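Local coordinates for ABC-type transport auxiliary lipoprotein component domain-containing protein (Xanthomonas campestris pv. campestris, PDB 2IQI) that is of unknown function but probably serves as the auxiliary lipoprotein component of an ABC-type transport system, at residues Asp75-Ala80 with Thr171-Trp176. Numbering follows the deposited sequence.
Sequences DSVVRA and TELVGW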
loop_
_atom_site.group_PDB
_atom_site.type_symbol
_atom_site.label_atom_id
_atom_site.label_comp_id
_atom_site.label_asym_id
_atom_site.label_seq_id
_atom_site.Cartn_x
_atom_site.Cartn_y
_atom_site.Cartn_z
ATOM N N ASP A 75 4.448 -1.219 -6.666
ATOM C CA ASP A 75 4.192 -2.354 -7.541
ATOM C C ASP A 75 2.884 -3.084 -7.232
ATOM O O ASP A 75 2.288 -3.642 -8.140
ATOM C CB ASP A 75 5.366 -3.368 -7.567
ATOM C CG ASP A 75 6.629 -2.798 -8.192
ATOM O OD1 ASP A 75 6.626 -1.582 -8.525
ATOM O OD2 ASP A 75 7.626 -3.560 -8.350
ATOM N N SER A 76 2.443 -3.114 -5.979
ATOM C CA SER A 76 1.239 -3.871 -5.678
ATOM C C SER A 76 0.070 -3.202 -6.291
ATOM O O SER A 76 -0.819 -3.866 -6.849
ATOM C CB SER A 76 0.994 -3.945 -4.178
ATOM O OG SER A 76 1.987 -4.769 -3.632
ATOM N N VAL A 77 0.080 -1.878 -6.151
ATOM C CA VAL A 77 -1.034 -1.039 -6.523
ATOM C C VAL A 77 -1.249 -1.110 -8.037
ATOM O O VAL A 77 -2.361 -1.437 -8.504
ATOM C CB VAL A 77 -0.857 0.409 -6.007
ATOM C CG1 VAL A 77 -1.803 1.343 -6.716
ATOM C CG2 VAL A 77 -1.127 0.456 -4.522
ATOM N N VAL A 78 -0.172 -0.848 -8.783
ATOM C CA VAL A 78 -0.190 -0.863 -10.233
ATOM C C VAL A 78 -0.486 -2.265 -10.755
ATOM O O VAL A 78 -1.321 -2.428 -11.631
ATOM C CB VAL A 78 1.140 -0.386 -10.794
ATOM C CG1 VAL A 78 1.258 -0.797 -12.242
ATOM C CG2 VAL A 78 1.251 1.094 -10.667
ATOM N N ARG A 79 0.173 -3.282 -10.214
ATOM C CA ARG A 79 -0.170 -4.637 -10.613
ATOM C C ARG A 79 -1.605 -4.965 -10.316
ATOM O O ARG A 79 -2.247 -5.578 -11.151
ATOM C CB ARG A 79 0.770 -5.671 -10.020
ATOM C CG ARG A 79 2.173 -5.354 -10.478
ATOM C CD ARG A 79 3.242 -6.364 -10.209
ATOM N NE ARG A 79 4.457 -5.728 -10.711
ATOM C CZ ARG A 79 5.677 -5.905 -10.218
ATOM N NH1 ARG A 79 5.851 -6.731 -9.197
ATOM N NH2 ARG A 79 6.704 -5.241 -10.747
ATOM N N ALA A 80 -2.141 -4.549 -9.164
ATOM C CA ALA A 80 -3.559 -4.871 -8.884
ATOM C C ALA A 80 -4.570 -4.132 -9.813
ATOM O O ALA A 80 -5.594 -4.701 -10.196
ATOM C CB ALA A 80 -3.884 -4.695 -7.443
ATOM N N THR A 171 -6.049 -3.804 -1.813
ATOM C CA THR A 171 -7.423 -4.124 -2.233
ATOM C C THR A 171 -8.346 -2.935 -1.910
ATOM O O THR A 171 -9.295 -2.613 -2.656
ATOM C CB THR A 171 -7.941 -5.412 -1.550
ATOM O OG1 THR A 171 -7.129 -6.516 -1.947
ATOM C CG2 THR A 171 -9.304 -5.705 -1.971
ATOM N N GLU A 172 -8.079 -2.287 -0.786
ATOM C CA GLU A 172 -8.913 -1.178 -0.386
ATOM C C GLU A 172 -8.598 0.035 -1.266
ATOM O O GLU A 172 -9.467 0.856 -1.522
ATOM C CB GLU A 172 -8.740 -0.881 1.114
ATOM C CG GLU A 172 -9.432 -1.883 2.051
ATOM C CD GLU A 172 -9.112 -1.680 3.584
ATOM O OE1 GLU A 172 -8.773 -0.537 4.058
ATOM O OE2 GLU A 172 -9.233 -2.702 4.329
ATOM N N LEU A 173 -7.361 0.134 -1.732
ATOM C CA LEU A 173 -6.957 1.297 -2.512
ATOM C C LEU A 173 -7.545 1.252 -3.906
ATOM O O LEU A 173 -8.156 2.202 -4.377
ATOM C CB LEU A 173 -5.446 1.348 -2.643
ATOM C CG LEU A 173 -4.727 2.081 -1.540
ATOM C CD1 LEU A 173 -3.204 1.781 -1.542
ATOM C CD2 LEU A 173 -5.038 3.530 -1.850
ATOM N N VAL A 174 -7.331 0.124 -4.552
ATOM C CA VAL A 174 -7.783 -0.091 -5.872
ATOM C C VAL A 174 -9.282 0.184 -5.983
ATOM O O VAL A 174 -9.730 0.858 -6.930
ATOM C CB VAL A 174 -7.409 -1.489 -6.306
ATOM C CG1 VAL A 174 -8.224 -1.925 -7.509
ATOM C CG2 VAL A 174 -5.931 -1.524 -6.647
ATOM N N GLY A 175 -10.050 -0.310 -5.011
ATOM C CA GLY A 175 -11.492 -0.294 -5.091
ATOM C C GLY A 175 -11.940 1.108 -4.847
ATOM O O GLY A 175 -12.923 1.560 -5.410
ATOM N N TRP A 176 -11.207 1.833 -4.026
ATOM C CA TRP A 176 -11.632 3.185 -3.686
ATOM C C TRP A 176 -11.259 4.120 -4.799
ATOM O O TRP A 176 -11.906 5.140 -4.971
ATOM C CB TRP A 176 -10.986 3.613 -2.391
ATOM C CG TRP A 176 -11.162 4.985 -2.036
ATOM C CD1 TRP A 176 -12.200 5.525 -1.327
ATOM C CD2 TRP A 176 -10.253 6.049 -2.306
ATOM N NE1 TRP A 176 -11.998 6.882 -1.161
ATOM C CE2 TRP A 176 -10.813 7.226 -1.766
ATOM C CE3 TRP A 176 -9.029 6.136 -2.987
ATOM C CZ2 TRP A 176 -10.177 8.467 -1.869
ATOM C CZ3 TRP A 176 -8.398 7.388 -3.091
ATOM C CH2 TRP A 176 -8.969 8.523 -2.530
#
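Val77 and Ala80 of helix 69-82 pack against Leu173 and Val174 of helix 155-185, a helix-helix crossing in the alpha/beta fold of this ABC-transport auxiliary lipoprotein domain, where the long C-terminal helix lies on the mixed sheet. The axes of the two short segments approach to 9.7 Å with a signed crossing angle of -49°. The nearest CA pair is Val77 and Val174, 6.8 Å apart, and the joint is small, burying 157 Å² in total.

The evidence for an apolar joint is the absence of polar pairs between the two segments and the burial of all four touching residues. Leu173 and Val174 both start toward the opposing helix. Leu173 reaches with CD1, which lies 3.9 Å from Val77 CG2; these two side chains cross at about a right angle, and one methyl of each makes the contact. In Val77, CG1 is anti to the backbone N (chi1 164°), leaving CG2, beside that nitrogen, as the branch that touches Leu173.

Leu173 also leans on Leu126 and Ala128 of strand 121-132 and on Phe144 of strand 137-149, linking the crossing to the sheet. On the other helix, Ala80 also meets Thr170, one residue before segment 171-176 on helix 155-185, and Val19 of a loop, while loop residue Trp25 touches Val174.

Val174 adopts nearly the same torsion as Val77, and again CG2 is the working branch. This one methyl is shared between a side chain and a backbone carbonyl: Val174 CG2 lies 3.9 Å from Ala80 CB and 4.0 Å from Val77 O.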